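Local structure of uncharacterized protein BAD_0989 (Bifidobacterium adolescentis ATCC 15703, 3CYM) at residues Leu135-Lys149 against Leu171-Met183. The protein is of unknown function but probably acts as a ribonuclease D-like 3'-5' exonuclease that trims nucleic acids. Sequence-based numbering, arbitrary orientation. Where two conformers were deposited one is given.
Sequences LAAVTEHFLGLTLAK and LDVELLIELETKM. With NA (sodium ion), chain B.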
# COMPACT_ATOMS: atom_id res chain seq x y z
N LEU A 135 6.31 -7.43 9.90
CA LEU A 135 5.76 -7.70 11.24
C LEU A 135 6.48 -8.84 11.96
O LEU A 135 6.93 -8.67 13.09
CB LEU A 135 4.25 -7.95 11.21
CG LEU A 135 3.62 -8.09 12.60
CD1 LEU A 135 3.81 -6.80 13.42
CD2 LEU A 135 2.15 -8.51 12.58
N ALA A 136 6.61 -9.98 11.29
CA ALA A 136 7.24 -11.16 11.86
C ALA A 136 8.69 -10.94 12.34
O ALA A 136 9.05 -11.35 13.45
CB ALA A 136 7.16 -12.33 10.88
N ALA A 137 9.50 -10.26 11.53
CA ALA A 137 10.90 -9.95 11.86
C ALA A 137 11.03 -8.98 13.05
O ALA A 137 11.94 -9.12 13.87
CB ALA A 137 11.63 -9.40 10.64
N VAL A 138 10.10 -8.02 13.12
CA VAL A 138 10.02 -7.03 14.19
C VAL A 138 9.58 -7.62 15.54
O VAL A 138 10.17 -7.31 16.57
CB VAL A 138 9.12 -5.81 13.78
CG1 VAL A 138 8.78 -4.90 14.97
CG2 VAL A 138 9.81 -4.99 12.69
N THR A 139 8.55 -8.47 15.54
CA THR A 139 8.12 -9.09 16.81
C THR A 139 9.11 -10.14 17.32
O THR A 139 9.20 -10.36 18.53
CB THR A 139 6.66 -9.64 16.81
OG1 THR A 139 6.49 -10.53 17.91
CG2 THR A 139 6.34 -10.38 15.56
N GLU A 140 9.85 -10.78 16.42
CA GLU A 140 10.90 -11.73 16.84
C GLU A 140 12.09 -10.99 17.47
O GLU A 140 12.66 -11.46 18.46
CB GLU A 140 11.36 -12.60 15.67
CG GLU A 140 12.14 -13.83 16.11
CD GLU A 140 12.52 -14.75 14.96
OE1 GLU A 140 13.74 -14.90 14.70
OE2 GLU A 140 11.62 -15.34 14.33
N HIS A 141 12.43 -9.84 16.89
CA HIS A 141 13.52 -9.02 17.39
C HIS A 141 13.24 -8.50 18.80
O HIS A 141 14.10 -8.59 19.67
CB HIS A 141 13.80 -7.85 16.43
CG HIS A 141 14.98 -7.01 16.81
ND1 HIS A 141 14.87 -5.88 17.58
CD2 HIS A 141 16.30 -7.13 16.50
CE1 HIS A 141 16.07 -5.34 17.74
NE2 HIS A 141 16.95 -6.08 17.10
N PHE A 142 12.03 -8.01 19.04
CA PHE A 142 11.71 -7.31 20.28
C PHE A 142 11.05 -8.15 21.36
O PHE A 142 11.19 -7.86 22.55
CB PHE A 142 10.86 -6.08 19.97
CG PHE A 142 11.59 -4.99 19.24
CD1 PHE A 142 11.54 -4.89 17.86
CD2 PHE A 142 12.34 -4.05 19.95
CE1 PHE A 142 12.21 -3.89 17.18
CE2 PHE A 142 13.03 -3.04 19.27
CZ PHE A 142 12.96 -2.96 17.89
N LEU A 143 10.32 -9.19 20.95
CA LEU A 143 9.53 -9.99 21.90
C LEU A 143 10.01 -11.44 21.95
O LEU A 143 9.63 -12.19 22.85
CB LEU A 143 8.03 -9.91 21.57
CG LEU A 143 7.42 -8.51 21.35
CD1 LEU A 143 5.94 -8.58 20.99
CD2 LEU A 143 7.64 -7.57 22.55
N GLY A 144 10.85 -11.84 21.00
CA GLY A 144 11.33 -13.22 20.90
C GLY A 144 10.21 -14.18 20.55
O GLY A 144 10.21 -15.33 20.98
N LEU A 145 9.24 -13.69 19.78
CA LEU A 145 8.09 -14.51 19.38
C LEU A 145 7.92 -14.54 17.87
O LEU A 145 7.95 -13.50 17.21
CB LEU A 145 6.80 -14.02 20.05
CG LEU A 145 6.68 -14.12 21.57
CD1 LEU A 145 5.40 -13.45 22.02
CD2 LEU A 145 6.72 -15.56 22.06
N THR A 146 7.72 -15.74 17.34
CA THR A 146 7.62 -16.00 15.91
C THR A 146 6.15 -16.12 15.49
O THR A 146 5.38 -16.85 16.10
CB THR A 146 8.40 -17.31 15.52
OG1 THR A 146 9.78 -17.17 15.87
CG2 THR A 146 8.28 -17.62 14.03
N LEU A 147 5.77 -15.37 14.46
CA LEU A 147 4.48 -15.53 13.81
C LEU A 147 4.70 -16.19 12.45
O LEU A 147 5.48 -15.68 11.64
CB LEU A 147 3.78 -14.17 13.64
CG LEU A 147 3.60 -13.25 14.85
CD1 LEU A 147 3.14 -11.86 14.42
CD2 LEU A 147 2.64 -13.83 15.89
N ALA A 148 4.07 -17.34 12.22
CA ALA A 148 4.14 -18.02 10.92
C ALA A 148 3.10 -17.40 10.00
O ALA A 148 1.93 -17.78 10.04
CB ALA A 148 3.91 -19.51 11.08
N LYS A 149 3.52 -16.45 9.17
CA LYS A 149 2.58 -15.64 8.39
C LYS A 149 2.06 -16.38 7.16
O LYS A 149 2.50 -16.15 6.03
CB LYS A 149 3.23 -14.30 8.03
CG LYS A 149 3.61 -13.45 9.26
CD LYS A 149 2.49 -12.50 9.67
CE LYS A 149 2.56 -11.20 8.87
NZ LYS A 149 1.22 -10.57 8.69
N LEU A 171 -3.69 -13.07 15.17
CA LEU A 171 -2.27 -13.01 15.50
C LEU A 171 -1.57 -11.73 15.02
O LEU A 171 -0.59 -11.31 15.62
CB LEU A 171 -1.52 -14.27 15.04
CG LEU A 171 -1.66 -15.49 15.96
CD1 LEU A 171 -1.20 -16.75 15.24
CD2 LEU A 171 -0.92 -15.32 17.29
N ASP A 172 -2.10 -11.12 13.97
CA ASP A 172 -1.56 -9.85 13.46
C ASP A 172 -1.79 -8.60 14.33
O ASP A 172 -1.06 -7.61 14.18
CB ASP A 172 -2.05 -9.61 12.03
CG ASP A 172 -1.08 -10.11 10.99
OD1 ASP A 172 -0.08 -10.78 11.34
OD2 ASP A 172 -1.32 -9.82 9.80
N VAL A 173 -2.79 -8.64 15.22
CA VAL A 173 -2.99 -7.58 16.23
C VAL A 173 -2.62 -8.00 17.65
O VAL A 173 -2.54 -7.16 18.54
CB VAL A 173 -4.43 -7.01 16.24
CG1 VAL A 173 -4.75 -6.34 14.94
CG2 VAL A 173 -5.44 -8.10 16.57
N GLU A 174 -2.38 -9.30 17.84
CA GLU A 174 -2.10 -9.93 19.15
C GLU A 174 -0.92 -9.35 19.94
O GLU A 174 -0.96 -9.32 21.18
CB GLU A 174 -1.95 -11.45 18.95
CG GLU A 174 -1.39 -12.31 20.11
CD GLU A 174 -2.32 -12.46 21.31
OE1 GLU A 174 -3.45 -11.91 21.28
OE2 GLU A 174 -1.93 -13.12 22.30
N LEU A 175 0.11 -8.87 19.25
CA LEU A 175 1.34 -8.44 19.93
C LEU A 175 1.70 -6.98 19.76
O LEU A 175 2.76 -6.54 20.21
CB LEU A 175 2.53 -9.32 19.49
CG LEU A 175 2.39 -10.82 19.75
CD1 LEU A 175 3.45 -11.60 19.00
CD2 LEU A 175 2.43 -11.12 21.25
N LEU A 176 0.81 -6.21 19.12
CA LEU A 176 1.10 -4.81 18.81
C LEU A 176 1.20 -3.87 20.02
O LEU A 176 2.01 -2.94 20.00
CB LEU A 176 0.09 -4.26 17.80
CG LEU A 176 0.09 -4.87 16.39
CD1 LEU A 176 -0.86 -4.10 15.50
CD2 LEU A 176 1.49 -4.89 15.78
N ILE A 177 0.41 -4.09 21.08
CA ILE A 177 0.54 -3.22 22.25
C ILE A 177 1.86 -3.48 22.99
O ILE A 177 2.49 -2.54 23.48
CB ILE A 177 -0.75 -3.15 23.17
CG1 ILE A 177 -0.73 -4.19 24.29
CG2 ILE A 177 -2.07 -3.21 22.36
CD1 ILE A 177 -0.36 -3.60 25.61
N GLU A 178 2.29 -4.74 23.03
CA GLU A 178 3.57 -5.12 23.62
C GLU A 178 4.74 -4.66 22.76
O GLU A 178 5.81 -4.33 23.28
CB GLU A 178 3.65 -6.63 23.87
CG GLU A 178 2.72 -7.14 24.96
CD GLU A 178 1.41 -7.69 24.42
OE1 GLU A 178 1.08 -7.45 23.24
OE2 GLU A 178 0.70 -8.37 25.19
N LEU A 179 4.54 -4.67 21.44
CA LEU A 179 5.53 -4.13 20.51
C LEU A 179 5.80 -2.66 20.77
O LEU A 179 6.95 -2.27 20.97
CB LEU A 179 5.10 -4.31 19.05
CG LEU A 179 5.63 -5.50 18.26
CD1 LEU A 179 5.28 -5.26 16.79
CD2 LEU A 179 7.13 -5.71 18.46
N GLU A 180 4.72 -1.86 20.78
CA GLU A 180 4.78 -0.42 21.03
C GLU A 180 5.58 -0.09 22.30
O GLU A 180 6.43 0.80 22.27
CB GLU A 180 3.38 0.19 21.12
CG GLU A 180 3.39 1.59 21.76
CD GLU A 180 2.03 2.25 21.92
OE1 GLU A 180 1.96 3.48 21.73
OE2 GLU A 180 1.04 1.56 22.24
N THR A 181 5.30 -0.82 23.38
CA THR A 181 5.94 -0.62 24.69
C THR A 181 7.46 -0.77 24.62
O THR A 181 8.19 0.15 24.99
CB THR A 181 5.33 -1.56 25.77
OG1 THR A 181 3.91 -1.38 25.81
CG2 THR A 181 5.90 -1.27 27.15
N LYS A 182 7.93 -1.92 24.12
CA LYS A 182 9.37 -2.19 23.90
C LYS A 182 10.02 -1.20 22.94
O LYS A 182 11.14 -0.76 23.18
CB LYS A 182 9.58 -3.61 23.36
CG LYS A 182 9.39 -4.73 24.36
CD LYS A 182 10.61 -4.92 25.27
CE LYS A 182 10.39 -6.06 26.28
NZ LYS A 182 9.42 -5.70 27.34
N MET A 183 9.32 -0.87 21.85
CA MET A 183 9.87 -0.01 20.81
C MET A 183 9.94 1.47 21.22
O MET A 183 10.82 2.19 20.77
CB MET A 183 9.12 -0.18 19.48
CG MET A 183 9.19 -1.59 18.86
SD MET A 183 8.34 -1.68 17.27
CE MET A 183 9.60 -0.94 16.32
NA NA B . -2.19 -8.26 8.10
O HOH W 1 -1.81 -9.73 6.13
O HOH W 2 -0.67 -6.45 8.09
O HOH W 3 -2.99 -6.78 6.44
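Leu-179 is the knob of this helix pair, set in a hole formed by Val-138, Thr-139, Phe-142 and Leu-143. Its branched end spreads over helix 135-143, CD2 of Leu-179 lying 3.9 Å from CA of Thr-139 while CD1 turns to Leu-135 and Val-138. The axes of helices 135-143 and 176-183 approach to 10.0 Å and cross at 60°. Leu-175 fills a second apolar patch: its CB meets CD1 of Leu-143, whose side chain runs past it in the opposite direction, and its methyls meet Leu-145 and Leu-147. Gly-144 is the first residue to leave helical phi/psi; its positive phi, easy for glycine, lets the chain turn toward Leu-145 and Leu-147.

Toward the C-terminal part of 171-183, the Phe-142 ring receives Met-183 on one face. CG of Met-183 stands 3.9 Å from the centroid of the Phe-142 ring, almost exactly on its normal, a CH-pi contact; SD lies farther off, above the same face, as a Met-aromatic contact. The flexible thioether, bent at chi3 (78°), brings CE of Met-183 to 4.0 Å from CE1 of Phe-142.

Lys-149, bent at chi2 and chi3, brings NZ to 2.9 Å from OD2 and 3.0 Å from OD1 of Asp-172, a salt bridge whose individual hydrogen bonds are weak; Tyr-168 also bonds this amine. OD2 of Asp-172 binds a sodium ion at 2.5 Å, with Asp-44, Glu-46 and three waters. CD2 of Leu-135 packs against OD1 of Asp-172; methyl and salt bridge probably help hold the carboxylate toward the ion. The sodium probably marks an acidic metal site as in DEDD exonucleases, which normally use divalent ions.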